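Local coordinates for peptidase M16 domain protein (Alicyclobacillus acidocaldarius subsp. acidocaldarius DSM 446, PDB 4XEA) that probably acts as a metal-dependent peptidase of the M16 (insulinase-like) family, carrying a metal ion bound by two histidines and a glutamate, at residues Val42-Thr48 with Pro224-Tyr230; Gly262-Leu268 with Leu309-Phe313; Leu336-Arg340 with Phe406-Glu412; Gly343-Phe349 with Met397-Asn403. One frame throughout, in Å; residues are numbered along the deposited sequence.

Contact 1. Residues Val42-Thr48 with Pro224-Tyr230; sequences VDRAFRT and PAIERLY
How two short strands far apart in sequence can be zipped into one antiparallel ribbon is well illustrated by 42-48 and 224-230. The axes of strands 45-48 and 227-229 approach to 4.7 Å at 158°, with Phe46 opposite Arg228 and Arg47 opposite Glu227. Along 224-230, Pro224 leads in, its CB 3.8 Å from Thr48 OG1. Ala225 O receives Thr48 OG1 at 2.8 Å. Ile226 lays CG2 4.4 Å from Phe46 CB. Glu227 forms the hydrogen-bonded pair with Arg47: Arg47 N to Glu227 O is 3.0 Å and Glu227 N to Arg47 O 2.9 Å, while water 2 joins Glu227 OE1 to Arg47 NH1. Arg228, in the non-hydrogen-bonded pair with Phe46 (CA-CA 4.8 Å), bends back at chi2 (-100°) so that NH1 makes a salt bridge of 3.0 Å with Asp43 OD1; its NH2 holds Arg38 O. Leu229 N donates to Ala45 O at 3.1 Å, and Leu229 CB lies 3.9 Å from Ala45 CB. Water 1 links Leu229 O with Val42 O and Ala45 N. Tyr230 (chi1 m) closes the ribbon: its OH donates to Asp43 OD1 at 2.6 Å, Asp43 being the centre of an inverse gamma turn. Strand 51-54 flanks 45-48 on the side opposite 227-229, completing a three-stranded antiparallel sheet; Phe46 (chi1 p) meets Phe188 edge-to-face, and Ile226 and Arg228 also rest on helix 178-188.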
# COMPACT_ATOMS: atom_id res chain seq x y z
N VAL A 42 0.95 -25.69 -2.90
CA VAL A 42 0.88 -26.63 -4.00
C VAL A 42 1.68 -27.91 -3.80
O VAL A 42 1.56 -28.82 -4.60
CB VAL A 42 1.16 -26.01 -5.38
CG1 VAL A 42 0.15 -24.84 -5.67
CG2 VAL A 42 2.63 -25.62 -5.55
N ASP A 43 2.46 -27.98 -2.71
CA ASP A 43 3.27 -29.17 -2.42
C ASP A 43 2.41 -30.22 -1.73
O ASP A 43 2.63 -30.59 -0.58
CB ASP A 43 4.47 -28.77 -1.56
CG ASP A 43 5.48 -27.99 -2.33
OD1 ASP A 43 6.02 -28.59 -3.30
OD2 ASP A 43 5.72 -26.79 -1.99
N ARG A 44 1.39 -30.69 -2.45
CA ARG A 44 0.45 -31.68 -1.94
C ARG A 44 1.11 -33.07 -1.82
O ARG A 44 0.81 -33.82 -0.90
CB ARG A 44 -0.74 -31.78 -2.90
CG ARG A 44 -1.79 -32.80 -2.53
CD ARG A 44 -2.81 -32.98 -3.66
NE ARG A 44 -3.70 -31.84 -3.77
CZ ARG A 44 -4.46 -31.56 -4.83
NH1 ARG A 44 -4.38 -32.30 -5.95
NH2 ARG A 44 -5.26 -30.49 -4.80
N ALA A 45 1.94 -33.44 -2.78
CA ALA A 45 2.53 -34.77 -2.79
C ALA A 45 4.04 -34.68 -2.95
O ALA A 45 4.58 -33.77 -3.61
CB ALA A 45 1.92 -35.62 -3.94
N PHE A 46 4.71 -35.66 -2.36
CA PHE A 46 6.15 -35.66 -2.32
C PHE A 46 6.63 -37.03 -1.84
O PHE A 46 5.88 -37.80 -1.24
CB PHE A 46 6.72 -34.55 -1.42
CG PHE A 46 6.20 -34.59 -0.01
CD1 PHE A 46 5.00 -33.96 0.32
CD2 PHE A 46 6.91 -35.27 1.00
CE1 PHE A 46 4.52 -34.01 1.63
CE2 PHE A 46 6.45 -35.30 2.30
CZ PHE A 46 5.24 -34.67 2.62
N ARG A 47 7.90 -37.30 -2.12
CA ARG A 47 8.59 -38.48 -1.63
C ARG A 47 9.74 -38.02 -0.77
O ARG A 47 10.47 -37.07 -1.14
CB ARG A 47 9.16 -39.30 -2.78
CG ARG A 47 9.89 -40.59 -2.33
CD ARG A 47 10.95 -40.98 -3.40
NE ARG A 47 11.57 -42.27 -3.13
CZ ARG A 47 10.98 -43.44 -3.34
NH1 ARG A 47 9.74 -43.48 -3.85
NH2 ARG A 47 11.62 -44.56 -3.06
N THR A 48 9.90 -38.66 0.38
CA THR A 48 11.00 -38.35 1.29
C THR A 48 11.25 -39.60 2.14
O THR A 48 10.33 -40.39 2.37
CB THR A 48 10.71 -37.13 2.17
OG1 THR A 48 11.93 -36.66 2.75
CG2 THR A 48 9.72 -37.46 3.28
N PRO A 224 16.64 -33.94 4.85
CA PRO A 224 15.72 -34.71 4.01
C PRO A 224 15.89 -34.44 2.50
O PRO A 224 16.11 -33.31 2.07
CB PRO A 224 14.33 -34.24 4.46
CG PRO A 224 14.58 -33.59 5.81
CD PRO A 224 15.92 -32.98 5.71
N ALA A 225 15.85 -35.53 1.72
CA ALA A 225 15.75 -35.49 0.27
C ALA A 225 14.25 -35.40 -0.06
O ALA A 225 13.45 -36.15 0.49
CB ALA A 225 16.35 -36.79 -0.33
N ILE A 226 13.87 -34.52 -0.98
CA ILE A 226 12.49 -34.32 -1.33
C ILE A 226 12.33 -34.52 -2.84
O ILE A 226 13.01 -33.85 -3.59
CB ILE A 226 12.07 -32.91 -0.95
CG1 ILE A 226 12.24 -32.67 0.58
CG2 ILE A 226 10.61 -32.60 -1.46
CD1 ILE A 226 12.15 -31.19 0.97
N GLU A 227 11.50 -35.46 -3.26
CA GLU A 227 11.12 -35.54 -4.70
C GLU A 227 9.71 -34.85 -4.77
O GLU A 227 8.76 -35.34 -4.19
CB GLU A 227 11.02 -36.96 -5.21
CG GLU A 227 10.68 -37.02 -6.68
CD GLU A 227 10.34 -38.35 -7.20
OE1 GLU A 227 10.12 -39.25 -6.41
OE2 GLU A 227 10.27 -38.52 -8.43
N ARG A 228 9.61 -33.77 -5.52
CA ARG A 228 8.34 -33.03 -5.63
C ARG A 228 7.45 -33.77 -6.63
O ARG A 228 7.89 -34.08 -7.74
CB ARG A 228 8.56 -31.60 -6.13
CG ARG A 228 9.68 -30.83 -5.44
CD ARG A 228 9.21 -29.91 -4.41
NE ARG A 228 10.30 -29.43 -3.55
CZ ARG A 228 10.10 -28.60 -2.54
NH1 ARG A 228 8.87 -28.13 -2.33
NH2 ARG A 228 11.11 -28.21 -1.76
N LEU A 229 6.22 -34.12 -6.24
CA LEU A 229 5.34 -34.90 -7.10
C LEU A 229 4.09 -34.08 -7.52
O LEU A 229 3.30 -33.66 -6.66
CB LEU A 229 4.91 -36.18 -6.39
CG LEU A 229 6.06 -37.12 -6.02
CD1 LEU A 229 5.55 -38.24 -5.13
CD2 LEU A 229 6.76 -37.69 -7.30
N TYR A 230 3.96 -33.87 -8.83
CA TYR A 230 2.97 -32.98 -9.46
C TYR A 230 2.36 -33.72 -10.66
O TYR A 230 3.04 -34.55 -11.27
CB TYR A 230 3.63 -31.68 -9.92
CG TYR A 230 3.92 -30.75 -8.78
CD1 TYR A 230 2.97 -29.82 -8.35
CD2 TYR A 230 5.11 -30.82 -8.09
CE1 TYR A 230 3.23 -28.97 -7.27
CE2 TYR A 230 5.38 -29.98 -7.01
CZ TYR A 230 4.44 -29.08 -6.60
OH TYR A 230 4.72 -28.24 -5.53
O HOH W 1 2.08 -31.73 -5.26
O HOH W 2 8.87 -41.46 -5.82

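Contact 2. Residues Gly262-Leu268 with Leu309-Phe313; sequences GAFGSNL and LSNTF
Glycine is often found where two backbones press together, and Gly262 is such a case. It is extended (phi/psi -83/-172), with its CA 3.1 Å from Ser310 O, 3.3 Å from Asn311 O and 3.5 Å from Phe313 N; a CB would point straight into 309-313 and clash with both carbonyl oxygens. Ala263, also extended, is held through its main chain: its N donates to Ser310 O at 2.9 Å, and its O accepts from Asn311 ND2 at 2.8 Å. Asn311 adopts chi1 m to bring this amide round, and the same ND2 also reaches Arg380 O. The partner is a tight beta hairpin turn between antiparallel strands 304-309 and 314-321, closed by Ser310 N to Phe313 O at 2.9 Å, and it meets the residues leading into helix 265-283. Phe264 (chi1 t) sets its CD2 4.0 Å from Asn311 ND2. Gly265 has positive phi (56/-129), where a side chain would be disfavoured. Within helix 265-283, Leu268 (chi1 t) points toward the hairpin, its CG 3.9 Å from Leu309 CD2 and its CD1 4.0 Å from Ser310 C, while Leu309 (chi1 t, chi2 p) fills the space between Leu268 and Ala263.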
# COMPACT_ATOMS: atom_id res chain seq x y z
N GLY A 262 5.74 -24.82 -15.72
CA GLY A 262 6.44 -23.82 -14.94
C GLY A 262 7.86 -23.61 -15.47
O GLY A 262 8.21 -24.13 -16.53
N ALA A 263 8.67 -22.83 -14.75
CA ALA A 263 10.05 -22.56 -15.13
C ALA A 263 10.89 -22.48 -13.85
O ALA A 263 10.34 -22.36 -12.73
CB ALA A 263 10.12 -21.25 -15.96
N PHE A 264 12.21 -22.53 -14.03
CA PHE A 264 13.20 -22.65 -12.96
C PHE A 264 14.30 -21.63 -13.12
O PHE A 264 14.79 -21.37 -14.21
CB PHE A 264 13.81 -24.06 -13.06
CG PHE A 264 14.82 -24.38 -12.01
CD1 PHE A 264 16.18 -24.16 -12.24
CD2 PHE A 264 14.43 -24.97 -10.80
CE1 PHE A 264 17.12 -24.47 -11.25
CE2 PHE A 264 15.39 -25.30 -9.81
CZ PHE A 264 16.71 -25.05 -10.04
N GLY A 265 14.73 -21.04 -12.00
CA GLY A 265 15.96 -20.27 -11.97
C GLY A 265 16.07 -19.12 -12.96
O GLY A 265 15.18 -18.27 -13.03
N SER A 266 17.17 -19.09 -13.71
CA SER A 266 17.43 -18.00 -14.63
C SER A 266 16.36 -17.98 -15.75
O SER A 266 16.00 -16.90 -16.26
CB SER A 266 18.85 -18.11 -15.21
OG SER A 266 18.86 -19.16 -16.17
N ASN A 267 15.81 -19.14 -16.13
CA ASN A 267 14.73 -19.16 -17.13
C ASN A 267 13.44 -18.48 -16.59
O ASN A 267 12.69 -17.81 -17.33
CB ASN A 267 14.42 -20.60 -17.55
CG ASN A 267 15.54 -21.25 -18.40
OD1 ASN A 267 16.31 -20.58 -19.10
ND2 ASN A 267 15.62 -22.57 -18.34
N LEU A 268 13.16 -18.69 -15.32
CA LEU A 268 12.00 -18.13 -14.67
C LEU A 268 12.15 -16.63 -14.55
O LEU A 268 11.21 -15.88 -14.83
CB LEU A 268 11.81 -18.76 -13.30
CG LEU A 268 10.65 -18.21 -12.46
CD1 LEU A 268 9.99 -19.33 -11.65
CD2 LEU A 268 11.16 -17.14 -11.55
N LEU A 309 4.47 -16.95 -12.03
CA LEU A 309 5.28 -18.05 -12.55
C LEU A 309 6.00 -18.74 -11.40
O LEU A 309 6.60 -18.08 -10.53
CB LEU A 309 6.30 -17.55 -13.58
CG LEU A 309 7.12 -18.60 -14.37
CD1 LEU A 309 6.25 -19.64 -15.08
CD2 LEU A 309 8.03 -17.84 -15.32
N SER A 310 5.92 -20.06 -11.42
CA SER A 310 6.48 -20.91 -10.38
C SER A 310 7.15 -22.10 -11.11
O SER A 310 7.11 -22.19 -12.34
CB SER A 310 5.29 -21.39 -9.52
OG SER A 310 5.69 -22.05 -8.38
N ASN A 311 7.76 -23.00 -10.35
CA ASN A 311 8.42 -24.16 -10.92
C ASN A 311 7.49 -25.12 -11.68
O ASN A 311 7.93 -25.72 -12.69
CB ASN A 311 9.24 -24.92 -9.87
CG ASN A 311 10.49 -24.19 -9.38
OD1 ASN A 311 11.05 -24.61 -8.38
ND2 ASN A 311 10.97 -23.13 -10.09
N THR A 312 6.23 -25.26 -11.24
CA THR A 312 5.33 -26.24 -11.82
C THR A 312 4.08 -25.66 -12.50
O THR A 312 3.26 -26.42 -13.02
CB THR A 312 4.85 -27.23 -10.77
OG1 THR A 312 3.95 -26.55 -9.86
CG2 THR A 312 6.09 -27.85 -10.02
N PHE A 313 3.95 -24.34 -12.53
CA PHE A 313 2.80 -23.73 -13.23
C PHE A 313 3.06 -22.28 -13.49
O PHE A 313 3.97 -21.69 -12.90
CB PHE A 313 1.54 -23.86 -12.38
CG PHE A 313 1.56 -23.00 -11.15
CD1 PHE A 313 0.99 -21.72 -11.18
CD2 PHE A 313 2.17 -23.42 -9.99
CE1 PHE A 313 1.03 -20.90 -10.10
CE2 PHE A 313 2.20 -22.59 -8.88
CZ PHE A 313 1.64 -21.33 -8.93

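Contact 3. Residues Leu336-Arg340 with Phe406-Glu412; sequences LARVR and FQEHLRE
An arginine that reaches the carbonyl at the end of a neighbouring helix is a recurring way to tie helices together, and Arg340 does this here. Its side chain runs extended through chi1 and chi2 (both t), then turns at chi3 m, and NH2 donates to Leu410 O at 2.8 Å, almost linearly (174°). Water 3 doubles the link, accepting from Arg340 NE at 2.8 Å and donating to Leu410 O at 2.9 Å. The acceptor stands where helix 399-409 ends, Leu410 being the centre of an inverse gamma turn (phi/psi -90/79). In return, Gln407 NE2 donates to Arg340 O at 3.2 Å. Glu412 OE1 lies 4.5 Å from Arg340 NH1, opposite charges close together but beyond a salt bridge. Beneath these polar links, Phe406 (chi1 t) points at helix 325-342. Val339 CG1 sits over its ring face, 4.0 Å from the centroid, in a CH-pi contact; Leu336 CD2 touches Phe406 CE2 at 3.6 Å, and Arg340 CB lies 3.8 Å from Phe406 CE1. The nearest CA pairs are Arg340-Gln407 (6.9 Å) and Leu336-Leu410 (7.8 Å). Further in, Leu336 and Leu410 both rest on Trp257 of strand 252-258, and Leu336, Phe406 and Leu410 pack on helix 265-283.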
# COMPACT_ATOMS: atom_id res chain seq x y z
N LEU A 336 -5.58 -8.17 -28.84
CA LEU A 336 -4.60 -9.25 -28.96
C LEU A 336 -4.56 -9.86 -30.35
O LEU A 336 -3.48 -10.22 -30.81
CB LEU A 336 -4.83 -10.35 -27.90
CG LEU A 336 -4.65 -9.88 -26.44
CD1 LEU A 336 -4.96 -11.02 -25.45
CD2 LEU A 336 -3.27 -9.31 -26.16
N ALA A 337 -5.70 -9.95 -31.02
CA ALA A 337 -5.74 -10.51 -32.39
C ALA A 337 -4.96 -9.63 -33.36
O ALA A 337 -4.30 -10.12 -34.28
CB ALA A 337 -7.21 -10.69 -32.89
N ARG A 338 -5.02 -8.31 -33.15
CA ARG A 338 -4.25 -7.39 -34.00
C ARG A 338 -2.75 -7.47 -33.73
O ARG A 338 -1.96 -7.48 -34.67
CB ARG A 338 -4.75 -5.95 -33.86
CG ARG A 338 -5.88 -5.64 -34.84
CD ARG A 338 -6.53 -4.31 -34.53
NE ARG A 338 -7.15 -4.33 -33.20
CZ ARG A 338 -7.81 -3.31 -32.66
NH1 ARG A 338 -8.33 -3.43 -31.44
NH2 ARG A 338 -7.94 -2.16 -33.35
N VAL A 339 -2.36 -7.53 -32.46
CA VAL A 339 -0.96 -7.64 -32.12
C VAL A 339 -0.41 -9.00 -32.61
O VAL A 339 0.73 -9.09 -33.02
CB VAL A 339 -0.71 -7.48 -30.60
CG1 VAL A 339 0.74 -7.77 -30.26
CG2 VAL A 339 -1.14 -6.07 -30.11
N ARG A 340 -1.25 -10.03 -32.53
CA ARG A 340 -0.91 -11.37 -32.99
C ARG A 340 -0.65 -11.39 -34.49
O ARG A 340 0.30 -12.03 -34.93
CB ARG A 340 -2.04 -12.35 -32.61
CG ARG A 340 -1.75 -13.80 -32.89
CD ARG A 340 -2.82 -14.73 -32.29
NE ARG A 340 -3.00 -14.55 -30.84
CZ ARG A 340 -4.12 -14.16 -30.24
NH1 ARG A 340 -5.23 -13.88 -30.92
NH2 ARG A 340 -4.13 -14.04 -28.93
N PHE A 406 4.90 -13.48 -26.66
CA PHE A 406 3.50 -13.22 -26.98
C PHE A 406 2.87 -14.40 -27.75
O PHE A 406 1.81 -14.92 -27.39
CB PHE A 406 3.37 -11.90 -27.77
CG PHE A 406 1.95 -11.54 -28.10
CD1 PHE A 406 1.30 -12.15 -29.17
CD2 PHE A 406 1.24 -10.65 -27.31
CE1 PHE A 406 -0.06 -11.87 -29.44
CE2 PHE A 406 -0.09 -10.36 -27.58
CZ PHE A 406 -0.74 -10.97 -28.66
N GLN A 407 3.57 -14.85 -28.81
CA GLN A 407 3.08 -15.93 -29.68
C GLN A 407 2.95 -17.28 -28.98
O GLN A 407 2.01 -18.05 -29.25
CB GLN A 407 4.01 -16.05 -30.90
CG GLN A 407 3.99 -14.82 -31.82
CD GLN A 407 2.71 -14.68 -32.61
OE1 GLN A 407 2.02 -15.66 -32.88
NE2 GLN A 407 2.39 -13.45 -33.02
N GLU A 408 3.89 -17.56 -28.07
CA GLU A 408 3.94 -18.75 -27.23
C GLU A 408 2.78 -18.84 -26.23
O GLU A 408 2.29 -19.93 -25.90
CB GLU A 408 5.19 -18.68 -26.33
CG GLU A 408 6.34 -19.44 -26.76
CD GLU A 408 7.61 -19.16 -25.93
OE1 GLU A 408 7.66 -18.26 -25.02
OE2 GLU A 408 8.59 -19.87 -26.21
N HIS A 409 2.47 -17.72 -25.64
CA HIS A 409 1.69 -17.71 -24.45
C HIS A 409 0.33 -17.00 -24.53
O HIS A 409 -0.63 -17.47 -23.94
CB HIS A 409 2.50 -17.08 -23.33
CG HIS A 409 1.75 -17.05 -22.03
ND1 HIS A 409 1.24 -18.17 -21.44
CD2 HIS A 409 1.42 -16.02 -21.21
CE1 HIS A 409 0.63 -17.85 -20.32
NE2 HIS A 409 0.73 -16.55 -20.15
N LEU A 410 0.26 -15.82 -25.14
CA LEU A 410 -1.01 -15.11 -25.17
C LEU A 410 -1.79 -15.54 -26.42
O LEU A 410 -1.84 -14.79 -27.41
CB LEU A 410 -0.80 -13.59 -25.08
CG LEU A 410 -0.09 -13.13 -23.78
CD1 LEU A 410 0.10 -11.65 -23.77
CD2 LEU A 410 -0.81 -13.59 -22.52
N ARG A 411 -2.42 -16.71 -26.33
CA ARG A 411 -3.11 -17.34 -27.44
C ARG A 411 -4.60 -17.46 -27.16
O ARG A 411 -5.07 -17.01 -26.13
CB ARG A 411 -2.50 -18.74 -27.73
CG ARG A 411 -0.95 -18.78 -27.82
CD ARG A 411 -0.43 -20.08 -28.49
NE ARG A 411 -1.16 -21.25 -28.01
CZ ARG A 411 -0.91 -21.88 -26.86
NH1 ARG A 411 0.10 -21.49 -26.09
NH2 ARG A 411 -1.65 -22.91 -26.48
N GLU A 412 -5.36 -18.05 -28.09
CA GLU A 412 -6.79 -18.26 -27.86
C GLU A 412 -7.11 -19.60 -27.21
O GLU A 412 -8.03 -19.72 -26.41
CB GLU A 412 -7.55 -18.13 -29.18
CG GLU A 412 -7.51 -16.69 -29.64
CD GLU A 412 -8.67 -16.34 -30.51
OE1 GLU A 412 -8.63 -16.75 -31.69
OE2 GLU A 412 -9.61 -15.67 -30.00
O HOH W 3 -0.46 -15.38 -29.86

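Contact 4. Residues Gly343-Phe349 with Met397-Asn403; sequences GIDEEAF and MTLERAN. With ACT (acetate ion), chain E.
Phe349, buried one turn into helix 346-363, illustrates how an aromatic can seat one helix start against another. With chi1 t it points at 397-403, its ring having Leu399 CA over one face, selenomethionine Met397 CG at the edge (3.8 Å from CZ) and Ala402 CB 3.8 Å from CE1. Leu399 (chi1 t, chi2 p) reaches back, its CD1 4.2 Å from Phe349 CD2 and 3.8 Å from Ile344 CG2, its CD2 3.7 Å from Glu346 CB. Ile344 (chi1 m, chi2 t) adds CD1 at 3.5 Å from Ala402 CB. Helix 265-283 supports this apolar group, touching Ile344, Phe349 and Met397. CA atoms are nearest at Ile344-Asn403 (6.1 Å) and Glu346-Leu399 (6.6 Å). At the edge, Ile344 N donates to Asn403 OD1 at 2.7 Å, just after Gly343, which leaves the preceding helix with positive phi (91/156). An acetate, probably from the crystallisation liquor, accepts from Asp345 N through OXT at 2.8 Å. Each segment carries an N-cap: Asp345 OD2 accepts from Ala348 N at 2.9 Å and Thr398 OG1 from Arg401 N at 3.1 Å, so the contact joins two capped helix starts, each preceded by a short helix-to-helix connection.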
# COMPACT_ATOMS: atom_id res chain seq x y z
N GLY A 343 2.28 -7.96 -34.99
CA GLY A 343 3.48 -7.86 -34.17
C GLY A 343 3.36 -6.77 -33.11
O GLY A 343 2.57 -5.83 -33.25
N ILE A 344 4.13 -6.92 -32.05
CA ILE A 344 4.20 -5.90 -31.00
C ILE A 344 4.73 -4.58 -31.55
O ILE A 344 5.69 -4.57 -32.31
CB ILE A 344 5.12 -6.35 -29.86
CG1 ILE A 344 4.51 -7.55 -29.14
CG2 ILE A 344 5.39 -5.20 -28.87
CD1 ILE A 344 5.43 -8.13 -28.10
N ASP A 345 4.09 -3.47 -31.17
CA ASP A 345 4.56 -2.16 -31.59
C ASP A 345 5.84 -1.81 -30.84
O ASP A 345 5.86 -1.80 -29.61
CB ASP A 345 3.50 -1.09 -31.33
CG ASP A 345 4.00 0.32 -31.63
OD1 ASP A 345 3.94 0.77 -32.80
OD2 ASP A 345 4.44 1.01 -30.69
N GLU A 346 6.91 -1.51 -31.58
CA GLU A 346 8.23 -1.30 -30.99
C GLU A 346 8.28 -0.11 -30.05
O GLU A 346 8.96 -0.17 -29.03
CB GLU A 346 9.28 -1.11 -32.07
CG GLU A 346 10.70 -1.14 -31.51
CD GLU A 346 11.75 -1.22 -32.60
OE1 GLU A 346 12.93 -1.43 -32.26
OE2 GLU A 346 11.40 -1.06 -33.78
N GLU A 347 7.60 0.98 -30.40
CA GLU A 347 7.65 2.18 -29.57
C GLU A 347 6.99 1.97 -28.21
O GLU A 347 7.51 2.44 -27.20
CB GLU A 347 7.07 3.40 -30.29
CG GLU A 347 7.96 3.86 -31.44
CD GLU A 347 7.51 5.16 -32.07
OE1 GLU A 347 6.30 5.45 -32.07
OE2 GLU A 347 8.38 5.90 -32.56
N ALA A 348 5.86 1.23 -28.19
CA ALA A 348 5.16 0.94 -26.95
C ALA A 348 6.03 0.03 -26.09
O ALA A 348 6.10 0.19 -24.87
CB ALA A 348 3.82 0.27 -27.22
N PHE A 349 6.67 -0.94 -26.73
CA PHE A 349 7.63 -1.81 -26.08
C PHE A 349 8.82 -1.07 -25.42
O PHE A 349 9.16 -1.36 -24.28
CB PHE A 349 8.10 -2.91 -27.07
CG PHE A 349 9.29 -3.70 -26.61
CD1 PHE A 349 9.17 -4.69 -25.65
CD2 PHE A 349 10.53 -3.48 -27.17
CE1 PHE A 349 10.26 -5.42 -25.25
CE2 PHE A 349 11.63 -4.23 -26.77
CZ PHE A 349 11.50 -5.18 -25.80
N MSE A 397 16.76 -7.56 -23.18
CA MSE A 397 15.49 -7.96 -23.77
C MSE A 397 15.25 -7.32 -25.17
O MSE A 397 15.52 -6.12 -25.34
CB MSE A 397 14.41 -7.56 -22.81
CG MSE A 397 13.08 -7.68 -23.34
SE MSE A 397 12.48 -9.45 -23.17
CE MSE A 397 10.73 -8.75 -22.79
N THR A 398 14.80 -8.11 -26.15
CA THR A 398 14.60 -7.62 -27.54
C THR A 398 13.12 -7.65 -27.99
O THR A 398 12.32 -8.38 -27.43
CB THR A 398 15.44 -8.45 -28.56
OG1 THR A 398 14.98 -9.81 -28.58
CG2 THR A 398 16.91 -8.44 -28.18
N LEU A 399 12.79 -6.89 -29.04
CA LEU A 399 11.45 -6.95 -29.65
C LEU A 399 11.14 -8.35 -30.21
O LEU A 399 10.00 -8.82 -30.11
CB LEU A 399 11.32 -5.88 -30.78
CG LEU A 399 9.96 -5.74 -31.50
CD1 LEU A 399 8.82 -5.35 -30.56
CD2 LEU A 399 10.07 -4.72 -32.69
N GLU A 400 12.13 -9.02 -30.80
CA GLU A 400 11.93 -10.41 -31.28
C GLU A 400 11.53 -11.32 -30.14
O GLU A 400 10.56 -12.11 -30.22
CB GLU A 400 13.22 -10.93 -31.93
CG GLU A 400 13.20 -12.43 -32.35
CD GLU A 400 14.42 -12.80 -33.21
OE1 GLU A 400 15.54 -12.93 -32.66
OE2 GLU A 400 14.27 -12.94 -34.45
N ARG A 401 12.26 -11.22 -29.05
CA ARG A 401 11.91 -12.01 -27.86
C ARG A 401 10.52 -11.65 -27.32
O ARG A 401 9.74 -12.53 -26.95
CB ARG A 401 13.02 -11.91 -26.81
CG ARG A 401 12.75 -12.62 -25.50
CD ARG A 401 12.39 -14.11 -25.64
NE ARG A 401 12.06 -14.67 -24.33
CZ ARG A 401 11.19 -15.66 -24.11
NH1 ARG A 401 10.54 -16.24 -25.11
NH2 ARG A 401 10.95 -16.04 -22.87
N ALA A 402 10.16 -10.36 -27.33
CA ALA A 402 8.81 -9.96 -26.89
C ALA A 402 7.74 -10.56 -27.81
O ALA A 402 6.71 -11.04 -27.33
CB ALA A 402 8.67 -8.44 -26.83
N ASN A 403 7.99 -10.56 -29.13
CA ASN A 403 7.06 -11.22 -30.06
C ASN A 403 6.98 -12.73 -29.83
O ASN A 403 5.88 -13.28 -29.80
CB ASN A 403 7.36 -10.88 -31.53
CG ASN A 403 6.92 -9.44 -31.92
OD1 ASN A 403 5.75 -9.07 -31.78
ND2 ASN A 403 7.85 -8.66 -32.42
C ACT E . 1.23 -3.15 -28.59
O ACT E . 0.02 -2.80 -28.56
OXT ACT E . 1.71 -3.45 -29.71
CH3 ACT E . 2.08 -3.22 -27.35

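Contacts 3 and 4 form one neighbourhood, their centres 13 Å apart. Both use helix 399-409, whose start lies in contact 4 and whose end lies in contact 3, while helices 325-342 and 346-363, consecutive in the chain, supply the partners. Val339 CG1 is 3.9 Å from Ile344 N, and a long, weak ion pair runs from Glu408 to Arg401. In sequence, contact 4 falls between the two segments of contact 3. Contact 2 lies about 21 Å from contact 3, centre to centre, and meets contact 1 where Tyr230 CE1 is 3.6 Å from Thr312 OG1. The nickel ligands His61, His65 and Glu136 lie outside all four contacts; helix 59-66 carries both histidines.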